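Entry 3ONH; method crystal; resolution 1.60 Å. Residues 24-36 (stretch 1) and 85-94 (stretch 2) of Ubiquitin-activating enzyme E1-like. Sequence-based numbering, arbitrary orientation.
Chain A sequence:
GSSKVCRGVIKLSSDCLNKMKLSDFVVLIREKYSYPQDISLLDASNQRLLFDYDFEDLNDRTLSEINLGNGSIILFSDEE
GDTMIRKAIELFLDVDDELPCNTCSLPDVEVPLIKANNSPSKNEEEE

Stretch 1 (24-36) DFVVLIREKYSYP
Stretch 2 (85-94) IRKAIELFLD

How do the two backbones run? The helix, already under way at Asp24, runs on through Lys32, phi/psi near -60/-45; Tyr33 is -110/6, and Ser34 leaves helical phi/psi with positive phi (67/49), and Tyr35 is extended (-84/165). Stretch 2 is strand at 85-86 and 89-94, linked by Lys87 and Ala88. Helix and 89-94 strand axes cross at 126° and approach to 12.1 Å, a gap filled by side chains. The backbones come nearest at Tyr35 and Arg86, CA to CA 5.8 Å.

Which apolar side chains fill that gap? The sequence pairs off in reverse: Phe25 CZ lies 4.3 Å from Leu93 CD2, Ile29 CD1 lies 4.0 Å from Leu91 CD1, and Tyr33 CZ lies 4.1 Å from Ile89 CD1. Steps of four along the helix, about one turn, match steps of two along the strand; Ile89 and Leu91 point toward the helix, while Leu93 starts sideways and its end comes nearer. Phe25 is t (chi2 60°), Ile29 mt and Leu91 mt, Leu93 mt and Ile89 tt.

What do the aromatic rings add? Tyr33 (m, chi2 -74°) offers a face to Ile89 CD1, 4.2 Å from the Tyr33 ring centroid and 12° off the normal. Tyr35 (m, chi2 -86°) has Arg86 CG over one face, 3.6 Å from the Tyr35 centroid. Both are CH-pi contacts.

Where are the polar links? Arg86 (t, p, p, chi4 -177°) folds its chain so that NE donates to Ser34 O at 2.8 Å, bonding the guanidinium to the backbone carbonyl of Ser34; Ser34 CB and Tyr33 O lie over one guanidinium face. The CB of Tyr35 points sideways, yet its ring reaches stretch 2, where OH makes a weak hydrogen bond to Lys87 O at 2.7 Å.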

ATOM      1  N   ASP A  24      -7.207  -2.006   6.788  1.00  8.92           N
ATOM      2  CA  ASP A  24      -6.736  -3.372   6.614  1.00 15.08           C
ATOM      3  C   ASP A  24      -5.601  -3.440   5.601  1.00 12.12           C
ATOM      4  O   ASP A  24      -4.665  -4.217   5.755  1.00 13.58           O
ATOM      5  CB  ASP A  24      -7.886  -4.295   6.209  1.00 13.35           C
ATOM      6  CG  ASP A  24      -8.811  -4.604   7.366  1.00  4.23           C
ATOM      7  OD1 ASP A  24      -8.367  -4.492   8.524  1.00 14.00           O
ATOM      8  OD2 ASP A  24      -9.979  -4.959   7.118  1.00 16.40           O
ATOM      9  N   PHE A  25      -5.686  -2.618   4.565  1.00 12.84           N
ATOM     10  CA  PHE A  25      -4.660  -2.604   3.537  1.00 11.57           C
ATOM     11  C   PHE A  25      -3.328  -2.171   4.130  1.00 12.19           C
ATOM     12  O   PHE A  25      -2.275  -2.735   3.817  1.00 12.36           O
ATOM     13  CB  PHE A  25      -5.077  -1.673   2.404  1.00 14.23           C
ATOM     14  CG  PHE A  25      -4.342  -1.918   1.117  1.00 25.48           C
ATOM     15  CD1 PHE A  25      -4.421  -3.147   0.485  1.00 18.74           C
ATOM     16  CD2 PHE A  25      -3.593  -0.912   0.527  1.00 16.86           C
ATOM     17  CE1 PHE A  25      -3.759  -3.374  -0.702  1.00 33.48           C
ATOM     18  CE2 PHE A  25      -2.923  -1.135  -0.663  1.00 32.63           C
ATOM     19  CZ  PHE A  25      -3.010  -2.369  -1.279  1.00 27.60           C
ATOM     20  N   VAL A  26      -3.386  -1.169   5.001  1.00 10.53           N
ATOM     21  CA  VAL A  26      -2.202  -0.648   5.670  1.00  5.29           C
ATOM     22  C   VAL A  26      -1.503  -1.668   6.578  1.00  6.64           C
ATOM     23  O   VAL A  26      -0.278  -1.819   6.544  1.00 12.14           O
ATOM     24  CB  VAL A  26      -2.552   0.596   6.494  1.00  9.74           C
ATOM     25  CG1 VAL A  26      -1.411   0.963   7.405  1.00  7.54           C
ATOM     26  CG2 VAL A  26      -2.895   1.753   5.568  1.00  9.77           C
ATOM     27  N   VAL A  27      -2.279  -2.343   7.412  1.00  9.47           N
ATOM     28  CA  VAL A  27      -1.761  -3.418   8.244  1.00  8.37           C
ATOM     29  C   VAL A  27      -1.083  -4.489   7.388  1.00  7.87           C
ATOM     30  O   VAL A  27       0.032  -4.923   7.688  1.00 13.14           O
ATOM     31  CB  VAL A  27      -2.888  -4.072   9.064  1.00 17.51           C
ATOM     32  CG1 VAL A  27      -2.317  -5.118  10.002  1.00 12.08           C
ATOM     33  CG2 VAL A  27      -3.653  -3.017   9.847  1.00 29.40           C
ATOM     34  N   LEU A  28      -1.760  -4.885   6.314  1.00 10.15           N
ATOM     35  CA  LEU A  28      -1.287  -5.912   5.390  1.00  8.44           C
ATOM     36  C   LEU A  28       0.093  -5.585   4.840  1.00  8.65           C
ATOM     37  O   LEU A  28       0.996  -6.415   4.851  1.00 13.68           O
ATOM     38  CB  LEU A  28      -2.260  -6.016   4.221  1.00  7.71           C
ATOM     39  CG  LEU A  28      -2.499  -7.367   3.547  1.00 19.37           C
ATOM     40  CD1 LEU A  28      -3.178  -7.143   2.209  1.00 31.93           C
ATOM     41  CD2 LEU A  28      -1.208  -8.136   3.362  1.00 23.85           C
ATOM     42  N   ILE A  29       0.248  -4.373   4.329  1.00  9.56           N
ATOM     43  CA  ILE A  29       1.506  -3.991   3.709  1.00  5.63           C
ATOM     44  C   ILE A  29       2.597  -3.814   4.756  1.00  7.76           C
ATOM     45  O   ILE A  29       3.739  -4.230   4.566  1.00 10.03           O
ATOM     46  CB  ILE A  29       1.340  -2.715   2.882  1.00  6.65           C
ATOM     47  CG1 ILE A  29       0.319  -2.959   1.766  1.00  8.19           C
ATOM     48  CG2 ILE A  29       2.675  -2.285   2.313  1.00  9.81           C
ATOM     49  CD1 ILE A  29      -0.044  -1.729   0.986  1.00 12.71           C
ATOM     50  N   ARG A  30       2.241  -3.203   5.876  1.00 11.41           N
ATOM     51  CA  ARG A  30       3.198  -3.000   6.949  1.00  5.49           C
ATOM     52  C   ARG A  30       3.767  -4.326   7.441  1.00  6.26           C
ATOM     53  O   ARG A  30       4.976  -4.485   7.542  1.00 15.59           O
ATOM     54  CB  ARG A  30       2.559  -2.250   8.113  1.00 13.86           C
ATOM     55  CG  ARG A  30       3.508  -1.998   9.272  1.00 19.62           C
ATOM     56  CD  ARG A  30       2.750  -1.645  10.538  1.00 20.56           C
ATOM     57  NE  ARG A  30       2.192  -0.297  10.504  1.00 26.01           N
ATOM     58  CZ  ARG A  30       0.903  -0.012  10.673  1.00 20.73           C
ATOM     59  NH1 ARG A  30       0.024  -0.987  10.877  1.00 21.32           N
ATOM     60  NH2 ARG A  30       0.491   1.250  10.633  1.00 21.65           N
ATOM     61  N   GLU A  31       2.900  -5.280   7.754  1.00  9.18           N
ATOM     62  CA  GLU A  31       3.371  -6.551   8.306  1.00 13.28           C
ATOM     63  C   GLU A  31       4.134  -7.386   7.276  1.00 10.20           C
ATOM     64  O   GLU A  31       5.162  -7.981   7.588  1.00 14.24           O
ATOM     65  CB  GLU A  31       2.209  -7.351   8.892  1.00 17.63           C
ATOM     66  CG  GLU A  31       1.409  -6.592   9.949  1.00 30.74           C
ATOM     67  CD  GLU A  31       1.896  -6.851  11.372  1.00 54.38           C
ATOM     68  OE1 GLU A  31       1.345  -6.236  12.314  1.00 48.30           O
ATOM     69  OE2 GLU A  31       2.823  -7.677  11.550  1.00 46.49           O
ATOM     70  N   LYS A  32       3.632  -7.416   6.048  1.00  8.51           N
ATOM     71  CA  LYS A  32       4.245  -8.210   4.988  1.00 11.16           C
ATOM     72  C   LYS A  32       5.697  -7.819   4.723  1.00 12.45           C
ATOM     73  O   LYS A  32       6.546  -8.693   4.541  1.00 18.45           O
ATOM     74  CB  LYS A  32       3.409  -8.132   3.704  1.00 12.25           C
ATOM     75  CG  LYS A  32       4.077  -8.694   2.458  1.00 19.44           C
ATOM     76  CD  LYS A  32       4.000 -10.207   2.385  1.00 21.98           C
ATOM     77  CE  LYS A  32       4.528 -10.719   1.045  1.00 15.15           C
ATOM     78  NZ  LYS A  32       4.419 -12.193   0.915  1.00 27.68           N
ATOM     79  N   TYR A  33       5.990  -6.519   4.716  1.00 10.63           N
ATOM     80  CA  TYR A  33       7.339  -6.056   4.379  1.00  6.50           C
ATOM     81  C   TYR A  33       8.118  -5.486   5.565  1.00  5.24           C
ATOM     82  O   TYR A  33       9.207  -4.950   5.391  1.00 11.89           O
ATOM     83  CB  TYR A  33       7.304  -5.041   3.230  1.00  9.89           C
ATOM     84  CG  TYR A  33       6.548  -5.525   2.022  1.00 15.84           C
ATOM     85  CD1 TYR A  33       7.090  -6.482   1.176  1.00 15.07           C
ATOM     86  CD2 TYR A  33       5.287  -5.030   1.726  1.00  8.32           C
ATOM     87  CE1 TYR A  33       6.389  -6.935   0.074  1.00  4.99           C
ATOM     88  CE2 TYR A  33       4.589  -5.470   0.623  1.00  7.47           C
ATOM     89  CZ  TYR A  33       5.143  -6.421  -0.198  1.00 12.93           C
ATOM     90  OH  TYR A  33       4.438  -6.863  -1.289  1.00  7.71           O
ATOM     91  N   SER A  34       7.555  -5.593   6.764  1.00  7.55           N
ATOM     92  CA  SER A  34       8.245  -5.207   7.995  1.00  7.12           C
ATOM     93  C   SER A  34       8.516  -3.717   8.101  1.00  8.10           C
ATOM     94  O   SER A  34       9.636  -3.299   8.387  1.00 12.36           O
ATOM     95  CB  SER A  34       9.544  -5.994   8.149  1.00  4.91           C
ATOM     96  OG  SER A  34       9.270  -7.380   8.049  1.00 13.94           O
ATOM     97  N   TYR A  35       7.489  -2.917   7.853  1.00  9.51           N
ATOM     98  CA  TYR A  35       7.558  -1.496   8.149  1.00  3.55           C
ATOM     99  C   TYR A  35       7.211  -1.317   9.620  1.00  7.92           C
ATOM    100  O   TYR A  35       6.696  -2.235  10.250  1.00 10.02           O
ATOM    101  CB  TYR A  35       6.591  -0.703   7.268  1.00 13.16           C
ATOM    102  CG  TYR A  35       7.046  -0.565   5.839  1.00  3.83           C
ATOM    103  CD1 TYR A  35       7.900   0.461   5.456  1.00 13.97           C
ATOM    104  CD2 TYR A  35       6.606  -1.448   4.868  1.00  8.60           C
ATOM    105  CE1 TYR A  35       8.318   0.593   4.154  1.00  6.59           C
ATOM    106  CE2 TYR A  35       7.018  -1.322   3.559  1.00  7.82           C
ATOM    107  CZ  TYR A  35       7.878  -0.305   3.212  1.00  4.25           C
ATOM    108  OH  TYR A  35       8.291  -0.183   1.907  1.00 13.52           O
ATOM    109  N   PRO A  36       7.509  -0.136  10.177  1.00 14.79           N
ATOM    110  CA  PRO A  36       7.174   0.161  11.573  1.00 11.22           C
ATOM    111  C   PRO A  36       5.718   0.589  11.707  1.00 11.32           C
ATOM    112  O   PRO A  36       4.958   0.478  10.751  1.00 20.59           O
ATOM    113  CB  PRO A  36       8.081   1.344  11.907  1.00 12.74           C
ATOM    114  CG  PRO A  36       9.033   1.474  10.750  1.00 33.29           C
ATOM    115  CD  PRO A  36       8.325   0.925   9.575  1.00 17.60           C
ATOM    116  N   ILE A  85      15.764   3.289   7.923  1.00 13.75           N
ATOM    117  CA  ILE A  85      14.364   3.174   7.579  1.00  8.62           C
ATOM    118  C   ILE A  85      14.165   1.918   6.771  1.00 24.34           C
ATOM    119  O   ILE A  85      15.095   1.440   6.131  1.00 19.45           O
ATOM    120  CB  ILE A  85      13.925   4.348   6.703  1.00 15.69           C
ATOM    121  CG1 ILE A  85      14.858   4.486   5.501  1.00 13.81           C
ATOM    122  CG2 ILE A  85      13.942   5.627   7.490  1.00 14.71           C
ATOM    123  CD1 ILE A  85      14.545   5.674   4.626  1.00 28.91           C
ATOM    124  N   ARG A  86      12.952   1.379   6.793  1.00 13.79           N
ATOM    125  CA  ARG A  86      12.597   0.343   5.839  1.00 13.60           C
ATOM    126  C   ARG A  86      12.463   1.031   4.481  1.00 19.16           C
ATOM    127  O   ARG A  86      11.731   2.003   4.348  1.00 15.00           O
ATOM    128  CB  ARG A  86      11.280  -0.330   6.239  1.00 10.24           C
ATOM    129  CG  ARG A  86      10.844  -1.461   5.322  1.00 17.84           C
ATOM    130  CD  ARG A  86      11.805  -2.634   5.376  1.00 15.55           C
ATOM    131  NE  ARG A  86      11.918  -3.167   6.726  1.00 15.64           N
ATOM    132  CZ  ARG A  86      12.734  -4.154   7.064  1.00 12.82           C
ATOM    133  NH1 ARG A  86      13.506  -4.710   6.146  1.00  8.36           N
ATOM    134  NH2 ARG A  86      12.780  -4.579   8.318  1.00 18.54           N
ATOM    135  N   LYS A  87      13.186   0.543   3.482  1.00 12.11           N
ATOM    136  CA  LYS A  87      13.134   1.137   2.153  1.00 12.84           C
ATOM    137  C   LYS A  87      11.697   1.244   1.645  1.00  8.35           C
ATOM    138  O   LYS A  87      10.913   0.320   1.803  1.00  9.03           O
ATOM    139  CB  LYS A  87      13.977   0.316   1.181  1.00 19.56           C
ATOM    140  CG  LYS A  87      14.137   0.940  -0.194  1.00 16.17           C
ATOM    141  CD  LYS A  87      15.218   0.215  -0.977  1.00 12.64           C
ATOM    142  CE  LYS A  87      15.325   0.710  -2.404  1.00 15.06           C
ATOM    143  NZ  LYS A  87      16.240  -0.158  -3.187  1.00 17.68           N
ATOM    144  N   ALA A  88      11.362   2.376   1.034  1.00  9.85           N
ATOM    145  CA  ALA A  88      10.007   2.597   0.537  1.00 17.59           C
ATOM    146  C   ALA A  88       9.706   1.643  -0.603  1.00  5.46           C
ATOM    147  O   ALA A  88      10.614   1.157  -1.266  1.00  8.85           O
ATOM    148  CB  ALA A  88       9.830   4.045   0.084  1.00 11.27           C
ATOM    149  N   ILE A  89       8.426   1.370  -0.832  1.00  2.95           N
ATOM    150  CA  ILE A  89       8.047   0.486  -1.912  1.00  6.45           C
ATOM    151  C   ILE A  89       6.922   1.107  -2.731  1.00  8.82           C
ATOM    152  O   ILE A  89       6.005   1.706  -2.182  1.00  9.80           O
ATOM    153  CB  ILE A  89       7.640  -0.889  -1.368  1.00  4.56           C
ATOM    154  CG1 ILE A  89       7.328  -1.851  -2.514  1.00 11.20           C
ATOM    155  CG2 ILE A  89       6.444  -0.764  -0.437  1.00 12.44           C
ATOM    156  CD1 ILE A  89       7.023  -3.265  -2.064  1.00 12.30           C
ATOM    157  N   GLU A  90       7.023   0.987  -4.051  1.00 11.35           N
ATOM    158  CA  GLU A  90       5.973   1.437  -4.947  1.00  3.78           C
ATOM    159  C   GLU A  90       5.232   0.222  -5.441  1.00  5.50           C
ATOM    160  O   GLU A  90       5.805  -0.626  -6.122  1.00  5.58           O
ATOM    161  CB  GLU A  90       6.545   2.197  -6.141  1.00  8.43           C
ATOM    162  CG  GLU A  90       6.877   3.654  -5.857  1.00 18.46           C
ATOM    163  CD  GLU A  90       6.887   4.510  -7.119  1.00 25.39           C
ATOM    164  OE1 GLU A  90       6.302   4.077  -8.132  1.00 30.07           O
ATOM    165  OE2 GLU A  90       7.474   5.614  -7.100  1.00 41.46           O
ATOM    166  N   LEU A  91       3.958   0.137  -5.088  1.00  8.89           N
ATOM    167  CA  LEU A  91       3.132  -0.997  -5.468  1.00  7.15           C
ATOM    168  C   LEU A  91       2.104  -0.627  -6.536  1.00 12.23           C
ATOM    169  O   LEU A  91       1.273   0.264  -6.346  1.00 12.88           O
ATOM    170  CB  LEU A  91       2.439  -1.595  -4.239  1.00 11.83           C
ATOM    171  CG  LEU A  91       3.367  -2.226  -3.198  1.00 13.76           C
ATOM    172  CD1 LEU A  91       2.660  -2.412  -1.890  1.00 10.11           C
ATOM    173  CD2 LEU A  91       3.899  -3.544  -3.705  1.00 10.33           C
ATOM    174  N   PHE A  92       2.177  -1.336  -7.657  1.00 13.94           N
ATOM    175  CA  PHE A  92       1.252  -1.175  -8.762  1.00  6.91           C
ATOM    176  C   PHE A  92       0.019  -2.034  -8.508  1.00  8.15           C
ATOM    177  O   PHE A  92       0.144  -3.227  -8.255  1.00 11.00           O
ATOM    178  CB  PHE A  92       1.939  -1.623 -10.057  1.00  4.48           C
ATOM    179  CG  PHE A  92       1.118  -1.403 -11.298  1.00 13.11           C
ATOM    180  CD1 PHE A  92       1.332  -0.288 -12.093  1.00 18.07           C
ATOM    181  CD2 PHE A  92       0.146  -2.314 -11.683  1.00 28.18           C
ATOM    182  CE1 PHE A  92       0.584  -0.078 -13.237  1.00  6.87           C
ATOM    183  CE2 PHE A  92      -0.611  -2.105 -12.828  1.00 13.04           C
ATOM    184  CZ  PHE A  92      -0.384  -0.985 -13.604  1.00 11.98           C
ATOM    185  N   LEU A  93      -1.165  -1.432  -8.571  1.00  8.82           N
ATOM    186  CA  LEU A  93      -2.408  -2.169  -8.389  1.00  5.05           C
ATOM    187  C   LEU A  93      -2.889  -2.768  -9.702  1.00  9.76           C
ATOM    188  O   LEU A  93      -3.339  -2.054 -10.604  1.00 10.13           O
ATOM    189  CB  LEU A  93      -3.512  -1.278  -7.804  1.00  7.52           C
ATOM    190  CG  LEU A  93      -3.209  -0.533  -6.507  1.00 16.19           C
ATOM    191  CD1 LEU A  93      -4.472   0.115  -5.955  1.00 14.04           C
ATOM    192  CD2 LEU A  93      -2.623  -1.494  -5.490  1.00 26.72           C
ATOM    193  N   ASP A  94      -2.792  -4.087  -9.794  1.00  5.06           N
ATOM    194  CA  ASP A  94      -3.231  -4.838 -10.974  1.00 13.68           C
ATOM    195  C   ASP A  94      -4.594  -5.485 -10.734  1.00 39.41           C
ATOM    196  O   ASP A  94      -4.685  -6.617 -10.255  1.00 19.88           O
ATOM    197  CB  ASP A  94      -2.181  -5.896 -11.330  1.00 14.41           C
ATOM    198  CG  ASP A  94      -2.629  -6.827 -12.442  1.00 33.08           C
ATOM    199  OD1 ASP A  94      -3.648  -6.539 -13.102  1.00 34.57           O
ATOM    200  OD2 ASP A  94      -1.948  -7.853 -12.661  1.00 24.89           O
TER